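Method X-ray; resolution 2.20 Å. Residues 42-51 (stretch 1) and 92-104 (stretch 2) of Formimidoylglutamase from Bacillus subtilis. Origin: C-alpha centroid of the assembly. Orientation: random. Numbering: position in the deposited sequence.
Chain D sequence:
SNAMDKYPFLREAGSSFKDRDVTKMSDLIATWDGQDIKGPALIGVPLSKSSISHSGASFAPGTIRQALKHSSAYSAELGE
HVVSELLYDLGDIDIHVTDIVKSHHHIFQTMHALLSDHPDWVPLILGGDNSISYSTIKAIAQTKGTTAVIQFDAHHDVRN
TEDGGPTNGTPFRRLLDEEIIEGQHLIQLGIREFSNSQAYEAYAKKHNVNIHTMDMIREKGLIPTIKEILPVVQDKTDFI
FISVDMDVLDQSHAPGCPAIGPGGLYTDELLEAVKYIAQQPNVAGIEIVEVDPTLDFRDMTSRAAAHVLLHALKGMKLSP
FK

Stretch 1 42-51: LIGVPLSKSS
Stretch 2 (92-104) DIDIHVTDIVKSH

Where the two strands meet, Gly44 leaves room for a carboxylate: Asp92 OD1 lies 3.1 Å from Gly44 CA, and an ideal CB on Gly44 would fall 1.9 Å from Asp92 OD1, a clash. Gly44 (phi/psi -95/145) and Asp92 (-114/142) form a parallel beta bridge with their CA atoms 4.3 Å apart. Asp92 (chi1 m, -74°; chi2 -22°) projects from the sheet face to which a CB on Gly44 would also point, and both its carboxylate oxygens are hydrogen-bonded elsewhere in the structure. Ile93 N donates to Gly44 O at 2.8 Å with a nearly straight angle of 169°, while Asp92 CA approaches the same Gly44 O at 3.3 Å in a CA-H...O contact.

From this bridge the chains run on in the same direction but spread: CA-CA distances are 5.3 Å for Val45 and Ile93, and 6.4 Å for both Leu47 and Ile95 and Ser50 and Ile100. Side chains fill the widening gap. Ile93 (m, t) packs its CG1 3.8 Å from CD1 of Ile43 (t, t) and its CD1 3.5 Å from CG2 of Val45 (t). Pro46 (-80/57, C-gamma endo) points toward stretch 2, its CD 3.6 Å from CG1 of Ile95 (-116/131; m, m). Leu47 (-103/127; t, p) has the largest area covered by the other stretch. Its CB points sideways, yet its end reaches in: CD1 lies 3.6 Å from Ile95 CG2, 4.2 Å from Ile100 CG1 and 3.7 Å from Ser103 CB. Leu47 CD2 sits 4.3 Å from the ring centroid of His104 (chi1 m, chi2 -83°), an off-centre CH-pi contact.

Beyond Leu47, stretch 1 makes a type I turn from Ser48 to Ser51, with Lys49 at -80/-11 and Ser50 at -78/-17. Lys49, nearly extended beyond chi1 (-90°, then t, t, t), sends its ammonium across to the backbone of Val97 (-51/-41): NZ donates to Val97 O at 3.1 Å. Ser50 (p, 38°) brings its CB 3.4 Å from CD1 of Ile100 (chi1 t, chi2 off-well at -100°).

Stretch 2 enters a helix at Ile100. Asp99 (chi1 t) caps it, OD1 accepting from Lys102 N at 3.2 Å and weakly from Val101 N at 2.8 Å. Ser103 (m) ties the preceding loop to the helix, its OG accepting from His96 N at 2.9 Å. In all, the contact buries 628 Å², summed over both stretches.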

# COMPACT_ATOMS: atom_id res chain seq x y z
N LEU D 42 -3.99 -13.64 -29.70
CA LEU D 42 -3.48 -13.70 -28.32
C LEU D 42 -3.62 -15.07 -27.67
O LEU D 42 -4.63 -15.76 -27.86
CB LEU D 42 -4.20 -12.69 -27.43
CG LEU D 42 -4.19 -11.23 -27.87
CD1 LEU D 42 -5.39 -10.51 -27.28
CD2 LEU D 42 -2.89 -10.56 -27.43
N ILE D 43 -2.61 -15.45 -26.89
CA ILE D 43 -2.68 -16.65 -26.06
C ILE D 43 -1.96 -16.43 -24.72
O ILE D 43 -0.85 -15.90 -24.69
CB ILE D 43 -2.13 -17.90 -26.80
CG1 ILE D 43 -2.48 -19.19 -26.04
CG2 ILE D 43 -0.63 -17.81 -27.00
CD1 ILE D 43 -2.09 -20.42 -26.80
N GLY D 44 -2.61 -16.81 -23.62
CA GLY D 44 -2.04 -16.65 -22.29
C GLY D 44 -1.34 -17.91 -21.79
O GLY D 44 -1.77 -19.04 -22.10
N VAL D 45 -0.26 -17.72 -21.05
CA VAL D 45 0.50 -18.82 -20.44
C VAL D 45 0.82 -18.44 -19.00
O VAL D 45 1.92 -17.95 -18.71
CB VAL D 45 1.82 -19.08 -21.19
CG1 VAL D 45 2.57 -20.29 -20.58
CG2 VAL D 45 1.58 -19.28 -22.68
N PRO D 46 -0.14 -18.64 -18.09
CA PRO D 46 -0.04 -18.18 -16.70
C PRO D 46 0.81 -19.09 -15.81
O PRO D 46 0.30 -19.57 -14.80
CB PRO D 46 -1.50 -18.22 -16.22
CG PRO D 46 -2.29 -18.94 -17.30
CD PRO D 46 -1.34 -19.44 -18.32
N LEU D 47 2.06 -19.33 -16.18
CA LEU D 47 2.98 -20.13 -15.37
C LEU D 47 3.94 -19.23 -14.61
O LEU D 47 4.61 -18.39 -15.21
CB LEU D 47 3.76 -21.11 -16.25
CG LEU D 47 4.80 -22.04 -15.62
CD1 LEU D 47 4.15 -23.17 -14.85
CD2 LEU D 47 5.70 -22.62 -16.67
N SER D 48 4.02 -19.41 -13.30
CA SER D 48 4.97 -18.63 -12.52
C SER D 48 5.57 -19.41 -11.36
O SER D 48 6.37 -18.87 -10.60
CB SER D 48 4.33 -17.33 -12.02
OG SER D 48 3.17 -17.59 -11.24
N LYS D 49 5.20 -20.67 -11.22
CA LYS D 49 5.71 -21.46 -10.10
C LYS D 49 7.12 -21.99 -10.37
O LYS D 49 7.79 -22.49 -9.45
CB LYS D 49 4.74 -22.59 -9.71
CG LYS D 49 3.73 -22.14 -8.66
CD LYS D 49 2.59 -23.13 -8.49
CE LYS D 49 1.51 -22.55 -7.59
NZ LYS D 49 0.27 -23.37 -7.57
N SER D 50 7.57 -21.87 -11.61
CA SER D 50 8.93 -22.27 -11.99
C SER D 50 9.95 -21.21 -11.58
O SER D 50 11.15 -21.48 -11.51
CB SER D 50 9.01 -22.51 -13.50
OG SER D 50 8.22 -21.56 -14.19
N SER D 51 9.45 -20.02 -11.28
CA SER D 51 10.29 -18.91 -10.85
C SER D 51 11.14 -19.26 -9.63
O SER D 51 10.64 -19.80 -8.63
CB SER D 51 9.46 -17.65 -10.58
OG SER D 51 8.85 -17.15 -11.76
N ASP D 92 -6.23 -19.44 -22.47
CA ASP D 92 -5.02 -19.67 -21.70
C ASP D 92 -4.62 -21.14 -21.80
O ASP D 92 -5.48 -22.04 -21.80
CB ASP D 92 -5.24 -19.31 -20.23
CG ASP D 92 -5.29 -17.80 -19.99
OD1 ASP D 92 -4.77 -17.03 -20.82
OD2 ASP D 92 -5.83 -17.40 -18.93
N ILE D 93 -3.32 -21.39 -21.88
CA ILE D 93 -2.83 -22.74 -21.82
C ILE D 93 -2.98 -23.22 -20.41
O ILE D 93 -2.55 -22.55 -19.47
CB ILE D 93 -1.38 -22.84 -22.25
CG1 ILE D 93 -1.27 -22.41 -23.71
CG2 ILE D 93 -0.88 -24.26 -22.08
CD1 ILE D 93 0.13 -22.14 -24.16
N ASP D 94 -3.60 -24.39 -20.25
CA ASP D 94 -3.81 -24.95 -18.92
C ASP D 94 -2.49 -25.19 -18.19
O ASP D 94 -1.55 -25.77 -18.73
CB ASP D 94 -4.61 -26.24 -19.01
CG ASP D 94 -4.79 -26.88 -17.67
OD1 ASP D 94 -5.64 -26.40 -16.90
OD2 ASP D 94 -4.07 -27.86 -17.38
N ILE D 95 -2.42 -24.75 -16.94
CA ILE D 95 -1.21 -24.92 -16.15
C ILE D 95 -1.48 -25.83 -14.96
O ILE D 95 -2.45 -25.63 -14.22
CB ILE D 95 -0.67 -23.56 -15.65
CG1 ILE D 95 -0.38 -22.62 -16.82
CG2 ILE D 95 0.59 -23.77 -14.78
CD1 ILE D 95 0.58 -23.17 -17.84
N HIS D 96 -0.63 -26.82 -14.77
CA HIS D 96 -0.79 -27.71 -13.62
C HIS D 96 -0.49 -26.98 -12.31
O HIS D 96 0.57 -26.37 -12.15
CB HIS D 96 0.13 -28.91 -13.74
CG HIS D 96 -0.26 -30.03 -12.83
ND1 HIS D 96 -0.41 -31.33 -13.27
CD2 HIS D 96 -0.57 -30.04 -11.51
CE1 HIS D 96 -0.77 -32.09 -12.25
NE2 HIS D 96 -0.87 -31.33 -11.18
N VAL D 97 -1.43 -27.05 -11.37
CA VAL D 97 -1.23 -26.44 -10.06
C VAL D 97 0.11 -26.88 -9.45
O VAL D 97 0.85 -26.07 -8.91
CB VAL D 97 -2.36 -26.80 -9.07
CG1 VAL D 97 -2.14 -26.08 -7.73
CG2 VAL D 97 -3.73 -26.47 -9.66
N THR D 98 0.41 -28.17 -9.61
CA THR D 98 1.50 -28.86 -8.92
C THR D 98 2.80 -29.04 -9.73
O THR D 98 3.85 -28.52 -9.35
CB THR D 98 1.02 -30.25 -8.44
OG1 THR D 98 0.21 -30.10 -7.27
CG2 THR D 98 2.21 -31.18 -8.15
N ASP D 99 2.71 -29.80 -10.83
CA ASP D 99 3.88 -30.28 -11.57
C ASP D 99 4.31 -29.36 -12.72
O ASP D 99 3.63 -29.26 -13.74
CB ASP D 99 3.60 -31.68 -12.11
CG ASP D 99 4.84 -32.33 -12.71
OD1 ASP D 99 5.73 -31.59 -13.18
OD2 ASP D 99 4.91 -33.58 -12.71
N ILE D 100 5.47 -28.71 -12.55
CA ILE D 100 5.96 -27.74 -13.52
C ILE D 100 6.30 -28.38 -14.86
O ILE D 100 6.06 -27.80 -15.92
CB ILE D 100 7.20 -27.00 -12.96
CG1 ILE D 100 7.34 -25.63 -13.60
CG2 ILE D 100 8.46 -27.78 -13.24
CD1 ILE D 100 8.36 -25.60 -14.72
N VAL D 101 6.86 -29.59 -14.82
CA VAL D 101 7.24 -30.30 -16.04
C VAL D 101 5.99 -30.62 -16.86
O VAL D 101 6.01 -30.57 -18.09
CB VAL D 101 7.98 -31.61 -15.72
CG1 VAL D 101 8.16 -32.44 -16.99
CG2 VAL D 101 9.31 -31.32 -15.02
N LYS D 102 4.91 -30.94 -16.17
CA LYS D 102 3.66 -31.21 -16.83
C LYS D 102 3.19 -29.94 -17.53
O LYS D 102 2.75 -29.97 -18.68
CB LYS D 102 2.62 -31.66 -15.81
CG LYS D 102 1.59 -32.61 -16.33
CD LYS D 102 0.76 -33.19 -15.20
CE LYS D 102 1.61 -33.93 -14.18
NZ LYS D 102 2.18 -35.21 -14.72
N SER D 103 3.29 -28.82 -16.82
CA SER D 103 2.90 -27.51 -17.34
C SER D 103 3.62 -27.19 -18.65
O SER D 103 3.01 -26.71 -19.62
CB SER D 103 3.18 -26.43 -16.31
OG SER D 103 2.18 -26.41 -15.32
N HIS D 104 4.92 -27.45 -18.68
CA HIS D 104 5.71 -27.22 -19.88
C HIS D 104 5.24 -28.07 -21.06
O HIS D 104 5.18 -27.57 -22.19
CB HIS D 104 7.20 -27.44 -19.62
CG HIS D 104 7.87 -26.23 -19.07
ND1 HIS D 104 8.33 -25.20 -19.86
CD2 HIS D 104 8.14 -25.86 -17.79
CE1 HIS D 104 8.87 -24.26 -19.10
NE2 HIS D 104 8.77 -24.64 -17.84